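Local coordinates for protein putative secreted endoglycosylceramidase (Rhodococcus hoagii, PDB 6JYZ) that probably hydrolyses the glycosidic bond between the sugar chain and the ceramide of galactosylceramide-type glycolipids, as a glycoside hydrolase of family 5, at residues T352-G357 and T417-E422; A412-T417 and G430-W435. All blocks are in the same frame, centred on the assembly; numbering follows the deposited sequence.

Overall arrangement
Both contacts involve the C-terminal beta-sandwich. Contact 1 joins it to the family 5 barrel, and contact 2 pairs two strands within it. The two share Thr417, near the start of strand 416-420. Their centres are about 12 Å apart. They lie about 19 Å and 23 Å from the centre of the chain, on the same side of it. The turn at the start of contact 1 leads into the last barrel strand at its N-terminal end. In this family the active site lies at the C-terminal ends of the barrel strands, so contact 1 is at the opposite end. The small molecules bound beside the contacts probably come from the crystallisation liquor.

Contact 1 (T352-G357 and T417-E422); sequences THRIGG and TEVATE. With EDO (1,2-ethanediol), chain F.
The guanidinium of Arg354 lies with one face against the backbone carbonyl of Thr417. Its NH1 is 3.4 Å from Thr417 O, and CD is 3.6 Å from the same oxygen. Because the oxygen is over the face, the N-H bonds do not aim at it, and the NH1 approach has a poor angle for a hydrogen bond. The edge of the group is used instead. Water 1 lies in the guanidinium plane and accepts from Arg354 NH1 at 3.0 Å. The same water accepts from Val419 N at 2.9 Å. It therefore joins the arginine to an outward amide of an edge strand, and the two segments have no direct hydrogen bond between them. Within segment 352-357, Thr352 CG2 sits over the centre of one face of the His353 ring. The arginine chain is extended at chi2 and bends at chi3 (-65°), which brings one face of the guanidinium over Thr417 O. Nearer the backbone, Arg354 CG meets the CG2 branch of Val419 at 4.1 Å. The two side chains cross obliquely, and Val419 also packs on Asn351 of helix 336-353.

This is the junction between the (beta/alpha)8 barrel and the C-terminal beta-sandwich. Arg354 closes helix 336-353 with a Schellman motif at positive phi (56°). The chain then enters strand 356-359, the last strand of the barrel. On the sandwich side, Thr417 and Glu418 pair jointly with Arg425 of the next strand, a classic beta bulge.

Thr352 adds backbone contact: its N is 4.1 Å from Val419 O. Its hydroxyl turns back to Asp348 O in its own helix. The side chain of Glu418 leaves the strand away from 352-357. Its OE1 accepts a hydrogen bond from O1 of a bound 1,2-ethanediol at 2.7 Å. Arg425 NE also bonds this diol, whose C1 rests against the methyl of Ala420.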
ATOM      1  N   THR A 352     -15.147  11.133  -4.559  1.00 11.09           N
ATOM      2  CA  THR A 352     -16.399  10.748  -5.200  1.00 12.32           C
ATOM      3  C   THR A 352     -16.807   9.324  -4.850  1.00 11.32           C
ATOM      4  O   THR A 352     -17.972   8.994  -4.673  1.00 12.87           O
ATOM      5  CB  THR A 352     -16.205  10.838  -6.727  1.00 15.65           C
ATOM      6  OG1 THR A 352     -15.954  12.210  -7.047  1.00 20.85           O
ATOM      7  CG2 THR A 352     -17.267  10.162  -7.589  1.00 19.23           C
ATOM      8  N   HIS A 353     -15.806   8.398  -4.788  1.00 10.63           N
ATOM      9  CA  HIS A 353     -16.068   7.001  -4.520  1.00 10.64           C
ATOM     10  C   HIS A 353     -15.941   6.618  -3.040  1.00 11.38           C
ATOM     11  O   HIS A 353     -16.195   5.501  -2.664  1.00 11.61           O
ATOM     12  CB  HIS A 353     -15.144   6.137  -5.390  1.00 11.37           C
ATOM     13  CG  HIS A 353     -15.421   6.324  -6.847  1.00 10.66           C
ATOM     14  ND1 HIS A 353     -16.586   5.848  -7.446  1.00 12.19           N
ATOM     15  CD2 HIS A 353     -14.673   6.918  -7.790  1.00 11.62           C
ATOM     16  CE1 HIS A 353     -16.507   6.174  -8.750  1.00 12.54           C
ATOM     17  NE2 HIS A 353     -15.392   6.832  -8.986  1.00 12.69           N
ATOM     18  N   ARG A 354     -15.540   7.591  -2.213  1.00 10.83           N
ATOM     19  CA  ARG A 354     -15.405   7.382  -0.759  1.00 11.55           C
ATOM     20  C   ARG A 354     -14.471   6.213  -0.427  1.00 10.37           C
ATOM     21  O   ARG A 354     -14.824   5.336   0.334  1.00 11.40           O
ATOM     22  CB  ARG A 354     -16.758   7.227  -0.060  1.00 11.83           C
ATOM     23  CG  ARG A 354     -17.689   8.411  -0.373  1.00 13.86           C
ATOM     24  CD  ARG A 354     -19.031   8.290   0.398  1.00 16.48           C
ATOM     25  NE  ARG A 354     -19.713   7.160  -0.069  1.00 18.37           N
ATOM     26  CZ  ARG A 354     -20.192   7.194  -1.344  1.00 23.81           C
ATOM     27  NH1 ARG A 354     -20.074   8.267  -2.088  1.00 25.63           N
ATOM     28  NH2 ARG A 354     -20.650   6.111  -1.900  1.00 28.08           N
ATOM     29  N   ILE A 355     -13.269   6.298  -1.016  1.00 10.62           N
ATOM     30  CA  ILE A 355     -12.264   5.275  -0.698  1.00 10.43           C
ATOM     31  C   ILE A 355     -11.036   5.929  -0.101  1.00 10.47           C
ATOM     32  O   ILE A 355     -10.763   7.125  -0.192  1.00 11.35           O
ATOM     33  CB  ILE A 355     -11.879   4.408  -1.927  1.00 10.75           C
ATOM     34  CG1 ILE A 355     -11.090   5.222  -2.958  1.00 11.05           C
ATOM     35  CG2 ILE A 355     -13.116   3.725  -2.490  1.00 12.44           C
ATOM     36  CD1 ILE A 355     -10.295   4.310  -3.938  1.00 13.00           C
ATOM     37  N   GLY A 356     -10.257   5.039   0.520  1.00 11.56           N
ATOM     38  CA  GLY A 356      -8.900   5.365   0.935  1.00 11.62           C
ATOM     39  C   GLY A 356      -7.868   4.734  -0.010  1.00 10.02           C
ATOM     40  O   GLY A 356      -8.157   4.020  -0.970  1.00 10.33           O
ATOM     41  N   GLY A 357      -6.632   4.995   0.358  1.00  9.96           N
ATOM     42  CA  GLY A 357      -5.513   4.399  -0.325  1.00  9.61           C
ATOM     43  C   GLY A 357      -4.194   4.956   0.162  1.00  9.25           C
ATOM     44  O   GLY A 357      -4.141   5.790   1.079  1.00 10.36           O
ATOM     45  N   THR A 417     -22.204   9.700   3.662  1.00 12.36           N
ATOM     46  CA  THR A 417     -22.848   9.547   2.355  1.00 11.96           C
ATOM     47  C   THR A 417     -22.118  10.267   1.253  1.00 12.57           C
ATOM     48  O   THR A 417     -22.249   9.807   0.094  1.00 14.66           O
ATOM     49  CB  THR A 417     -24.335   9.919   2.377  1.00 13.68           C
ATOM     50  OG1 THR A 417     -24.388  11.277   2.792  1.00 15.37           O
ATOM     51  CG2 THR A 417     -25.172   9.024   3.279  1.00 15.26           C
ATOM     52  N   GLU A 418     -21.432  11.370   1.493  1.00 12.01           N
ATOM     53  CA  GLU A 418     -20.821  12.103   0.414  1.00 13.02           C
ATOM     54  C   GLU A 418     -19.585  12.787   0.949  1.00 12.27           C
ATOM     55  O   GLU A 418     -19.584  13.329   2.066  1.00 13.14           O
ATOM     56  CB  GLU A 418     -21.781  13.196  -0.069  1.00 17.24           C
ATOM     57  CG  GLU A 418     -22.951  12.707  -0.868  1.00 28.36           C
ATOM     58  CD  GLU A 418     -23.838  13.803  -1.463  1.00 38.75           C
ATOM     59  OE1 GLU A 418     -23.335  14.930  -1.688  1.00 36.78           O
ATOM     60  OE2 GLU A 418     -25.036  13.505  -1.704  1.00 46.68           O
ATOM     61  N   VAL A 419     -18.546  12.822   0.147  1.00 12.21           N
ATOM     62  CA  VAL A 419     -17.321  13.500   0.409  1.00 12.22           C
ATOM     63  C   VAL A 419     -16.946  14.309  -0.814  1.00 13.02           C
ATOM     64  O   VAL A 419     -16.891  13.729  -1.924  1.00 13.93           O
ATOM     65  CB  VAL A 419     -16.165  12.506   0.725  1.00 13.10           C
ATOM     66  CG1 VAL A 419     -14.902  13.246   1.053  1.00 15.03           C
ATOM     67  CG2 VAL A 419     -16.567  11.595   1.865  1.00 13.86           C
ATOM     68  N   ALA A 420     -16.687  15.585  -0.653  1.00 13.68           N
ATOM     69  CA  ALA A 420     -16.357  16.488  -1.748  1.00 14.52           C
ATOM     70  C   ALA A 420     -15.295  17.446  -1.288  1.00 13.44           C
ATOM     71  O   ALA A 420     -14.872  17.485  -0.107  1.00 14.93           O
ATOM     72  CB  ALA A 420     -17.607  17.196  -2.245  1.00 16.65           C
ATOM     73  N   THR A 421     -14.752  18.259  -2.215  1.00 14.18           N
ATOM     74  CA  THR A 421     -13.708  19.189  -1.885  1.00 13.90           C
ATOM     75  C   THR A 421     -14.165  20.184  -0.785  1.00 15.89           C
ATOM     76  O   THR A 421     -13.382  20.445   0.127  1.00 19.72           O
ATOM     77  CB  THR A 421     -13.234  19.956  -3.116  1.00 16.78           C
ATOM     78  OG1 THR A 421     -12.683  18.942  -3.977  1.00 17.79           O
ATOM     79  CG2 THR A 421     -12.128  20.902  -2.775  1.00 20.42           C
ATOM     80  N   GLU A 422     -15.412  20.580  -0.850  1.00 16.26           N
ATOM     81  CA  GLU A 422     -15.968  21.544   0.120  1.00 15.93           C
ATOM     82  C   GLU A 422     -16.429  20.900   1.403  1.00 15.75           C
ATOM     83  O   GLU A 422     -16.899  21.642   2.274  1.00 17.40           O
ATOM     84  CB  GLU A 422     -17.162  22.251  -0.508  1.00 20.72           C
ATOM     85  CG  GLU A 422     -18.228  21.308  -1.065  1.00 31.90           C
ATOM     86  CD  GLU A 422     -18.155  20.679  -2.497  1.00 37.86           C
ATOM     87  OE1 GLU A 422     -16.991  20.567  -3.248  1.00 26.26           O
ATOM     88  OE2 GLU A 422     -19.304  20.274  -2.937  1.00 40.38           O
TER
HETATM   89  C1  EDO F 505     -20.785  16.960  -0.045  1.00 33.47           C
HETATM   90  O1  EDO F 505     -22.135  16.523   0.078  1.00 33.04           O
HETATM   91  C2  EDO F 505     -20.683  18.243   0.647  1.00 30.50           C
HETATM   92  O2  EDO F 505     -21.750  19.152   0.433  1.00 32.99           O
HETATM   93  O   HOH W   1     -18.790  11.026  -2.134  1.00 13.53           O

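Contact 2 (A412-T417 and G430-W435). With IPA (isopropyl alcohol), chain C.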
ATOM      1  N   ALA A 412     -13.243   9.559  10.124  1.00 11.15           N
ATOM      2  CA  ALA A 412     -14.271   8.670  10.612  1.00 11.54           C
ATOM      3  C   ALA A 412     -15.576   9.437  10.720  1.00 11.97           C
ATOM      4  O   ALA A 412     -15.567  10.568  11.276  1.00 13.55           O
ATOM      5  CB  ALA A 412     -13.890   8.057  11.960  1.00 13.67           C
ATOM      6  N   ALA A 413     -16.656   8.889  10.183  1.00 11.12           N
ATOM      7  CA  ALA A 413     -17.916   9.621  10.206  1.00 12.09           C
ATOM      8  C   ALA A 413     -19.046   8.648  10.171  1.00 12.87           C
ATOM      9  O   ALA A 413     -19.021   7.716   9.332  1.00 13.02           O
ATOM     10  CB  ALA A 413     -18.003  10.551   9.065  1.00 15.33           C
ATOM     11  N   PRO A 414     -20.043   8.717  11.047  1.00 13.49           N
ATOM     12  CA  PRO A 414     -21.114   7.729  11.068  1.00 14.34           C
ATOM     13  C   PRO A 414     -22.052   7.894   9.883  1.00 13.27           C
ATOM     14  O   PRO A 414     -22.521   9.002   9.576  1.00 14.79           O
ATOM     15  CB  PRO A 414     -21.878   8.020  12.386  1.00 16.34           C
ATOM     16  CG  PRO A 414     -21.660   9.429  12.569  1.00 16.84           C
ATOM     17  CD  PRO A 414     -20.236   9.773  12.075  1.00 15.64           C
ATOM     18  N   GLY A 415     -22.356   6.838   9.152  1.00 12.52           N
ATOM     19  CA  GLY A 415     -23.292   6.930   8.039  1.00 12.58           C
ATOM     20  C   GLY A 415     -22.816   7.925   7.007  1.00 11.82           C
ATOM     21  O   GLY A 415     -23.654   8.585   6.403  1.00 12.99           O
ATOM     22  N   LEU A 416     -21.514   8.017   6.679  1.00 12.08           N
ATOM     23  CA  LEU A 416     -21.038   8.921   5.654  1.00 11.57           C
ATOM     24  C   LEU A 416     -21.744   8.647   4.338  1.00 11.67           C
ATOM     25  O   LEU A 416     -21.833   7.483   3.922  1.00 13.73           O
ATOM     26  CB  LEU A 416     -19.539   8.668   5.498  1.00 12.07           C
ATOM     27  CG  LEU A 416     -18.807   9.579   4.559  1.00 12.19           C
ATOM     28  CD1 LEU A 416     -18.750  11.039   5.051  1.00 13.10           C
ATOM     29  CD2 LEU A 416     -17.386   9.038   4.365  1.00 14.11           C
ATOM     30  N   THR A 417     -22.204   9.700   3.662  1.00 12.36           N
ATOM     31  CA  THR A 417     -22.848   9.547   2.355  1.00 11.96           C
ATOM     32  C   THR A 417     -22.118  10.267   1.253  1.00 12.57           C
ATOM     33  O   THR A 417     -22.249   9.807   0.094  1.00 14.66           O
ATOM     34  CB  THR A 417     -24.335   9.919   2.377  1.00 13.68           C
ATOM     35  OG1 THR A 417     -24.388  11.277   2.792  1.00 15.37           O
ATOM     36  CG2 THR A 417     -25.172   9.024   3.279  1.00 15.26           C
ATOM     37  N   GLY A 430     -22.901   9.138  16.057  1.00 15.23           N
ATOM     38  CA  GLY A 430     -21.575   8.851  16.601  1.00 15.98           C
ATOM     39  C   GLY A 430     -20.653  10.046  16.404  1.00 13.42           C
ATOM     40  O   GLY A 430     -21.071  11.132  15.987  1.00 14.96           O
ATOM     41  N   ARG A 431     -19.398   9.836  16.715  1.00 13.95           N
ATOM     42  CA  ARG A 431     -18.415  10.904  16.709  1.00 13.52           C
ATOM     43  C   ARG A 431     -17.769  11.096  15.337  1.00 14.43           C
ATOM     44  O   ARG A 431     -17.195  10.156  14.745  1.00 16.27           O
ATOM     45  CB  ARG A 431     -17.310  10.588  17.722  1.00 18.17           C
ATOM     46  CG  ARG A 431     -16.239  11.657  17.819  1.00 21.70           C
ATOM     47  CD  ARG A 431     -15.141  11.228  18.791  1.00 30.21           C
ATOM     48  NE  ARG A 431     -15.733  11.106  20.108  1.00 42.73           N
ATOM     49  CZ  ARG A 431     -15.445  11.909  21.124  1.00 52.74           C
ATOM     50  NH1 ARG A 431     -14.578  12.896  20.974  1.00 53.99           N
ATOM     51  NH2 ARG A 431     -16.026  11.721  22.293  1.00 63.41           N
ATOM     52  N   ILE A 432     -17.866  12.281  14.810  1.00 13.34           N
ATOM     53  CA  ILE A 432     -17.149  12.661  13.597  1.00 12.61           C
ATOM     54  C   ILE A 432     -15.728  13.011  13.943  1.00 12.72           C
ATOM     55  O   ILE A 432     -15.496  13.781  14.913  1.00 12.92           O
ATOM     56  CB  ILE A 432     -17.827  13.904  12.989  1.00 12.57           C
ATOM     57  CG1 ILE A 432     -19.225  13.539  12.488  1.00 13.71           C
ATOM     58  CG2 ILE A 432     -16.997  14.475  11.845  1.00 13.96           C
ATOM     59  CD1 ILE A 432     -20.169  14.752  12.318  1.00 16.20           C
ATOM     60  N   GLU A 433     -14.736  12.559  13.160  1.00 12.51           N
ATOM     61  CA  GLU A 433     -13.375  13.002  13.277  1.00 11.88           C
ATOM     62  C   GLU A 433     -12.852  13.399  11.923  1.00 11.66           C
ATOM     63  O   GLU A 433     -12.938  12.568  10.977  1.00 12.12           O
ATOM     64  CB  GLU A 433     -12.491  11.901  13.822  1.00 13.55           C
ATOM     65  CG  GLU A 433     -12.886  11.540  15.243  1.00 15.66           C
ATOM     66  CD  GLU A 433     -12.029  10.438  15.872  1.00 23.88           C
ATOM     67  OE1 GLU A 433     -10.778  10.482  15.744  1.00 23.46           O
ATOM     68  OE2 GLU A 433     -12.607   9.621  16.592  1.00 24.77           O
ATOM     69  N   ALA A 434     -12.364  14.602  11.734  1.00 10.97           N
ATOM     70  CA  ALA A 434     -11.936  15.064  10.420  1.00 11.08           C
ATOM     71  C   ALA A 434     -10.618  15.803  10.505  1.00 10.97           C
ATOM     72  O   ALA A 434     -10.277  16.394  11.571  1.00 13.32           O
ATOM     73  CB  ALA A 434     -13.004  15.868   9.740  1.00 12.01           C
ATOM     74  N   TRP A 435      -9.886  15.849   9.395  1.00 10.78           N
ATOM     75  CA  TRP A 435      -8.627  16.572   9.251  1.00 11.37           C
ATOM     76  C   TRP A 435      -8.786  17.756   8.314  1.00 10.53           C
ATOM     77  O   TRP A 435      -9.430  17.650   7.276  1.00 10.75           O
ATOM     78  CB  TRP A 435      -7.618  15.588   8.599  1.00 11.09           C
ATOM     79  CG  TRP A 435      -6.420  16.242   7.990  1.00 11.06           C
ATOM     80  CD1 TRP A 435      -6.179  16.469   6.653  1.00 10.81           C
ATOM     81  CD2 TRP A 435      -5.267  16.842   8.654  1.00 10.78           C
ATOM     82  NE1 TRP A 435      -4.992  17.128   6.443  1.00 10.99           N
ATOM     83  CE2 TRP A 435      -4.423  17.388   7.667  1.00 10.35           C
ATOM     84  CE3 TRP A 435      -4.883  16.892  10.013  1.00 11.54           C
ATOM     85  CZ2 TRP A 435      -3.174  17.946   8.005  1.00 11.17           C
ATOM     86  CZ3 TRP A 435      -3.640  17.456  10.323  1.00 11.95           C
ATOM     87  CH2 TRP A 435      -2.811  17.969   9.327  1.00 11.82           C
TER
HETATM   88  C1  IPA C 502     -10.021   7.021  12.045  1.00 30.23           C
HETATM   89  C2  IPA C 502     -10.197   7.604  13.450  1.00 30.30           C
HETATM   90  C3  IPA C 502      -9.440   6.883  14.516  1.00 32.81           C
HETATM   91  O2  IPA C 502      -9.693   8.945  13.487  1.00 22.94           O
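Pro414 and Ile432 cross at about a right angle. CD of the Pro414 ring meets the CG1 branch of Ile432 at 3.9 Å. That branch lies anti to the carbonyl carbon of Ile432 (chi1 -67°). Pro414 CG also rests 3.7 Å from Gly430 N. Gly430 has backbone angles that suit a residue without a side chain (phi 148°). An alanine in place of Pro414 would probably open a gap beside Ile432 CG1 and Gly430.

Ala412 and Glu433 stand side by side on one face, with their CB atoms 4.5 Å apart. They form an antiparallel hydrogen-bonded pair. Ala412 N bonds Glu433 O at 3.1 Å, and Glu433 N bonds Ala412 O at 2.9 Å. The Glu433 chain then extends away from Ala412. Its carboxylate is held by salt bridges to Arg38 and Arg462, and OE1 also accepts from O2 of a bound isopropyl alcohol at 2.9 Å.

After this pair the chain makes a type II turn from Ala413 to Leu416 and starts strand 416-420. Strand 409-414 pairs with 431-437, while 416-420 pairs with 423-428 in another sheet. Ile432 packs on Phe424 and Tyr471 of that sheet, as between the sheets of a beta-sandwich.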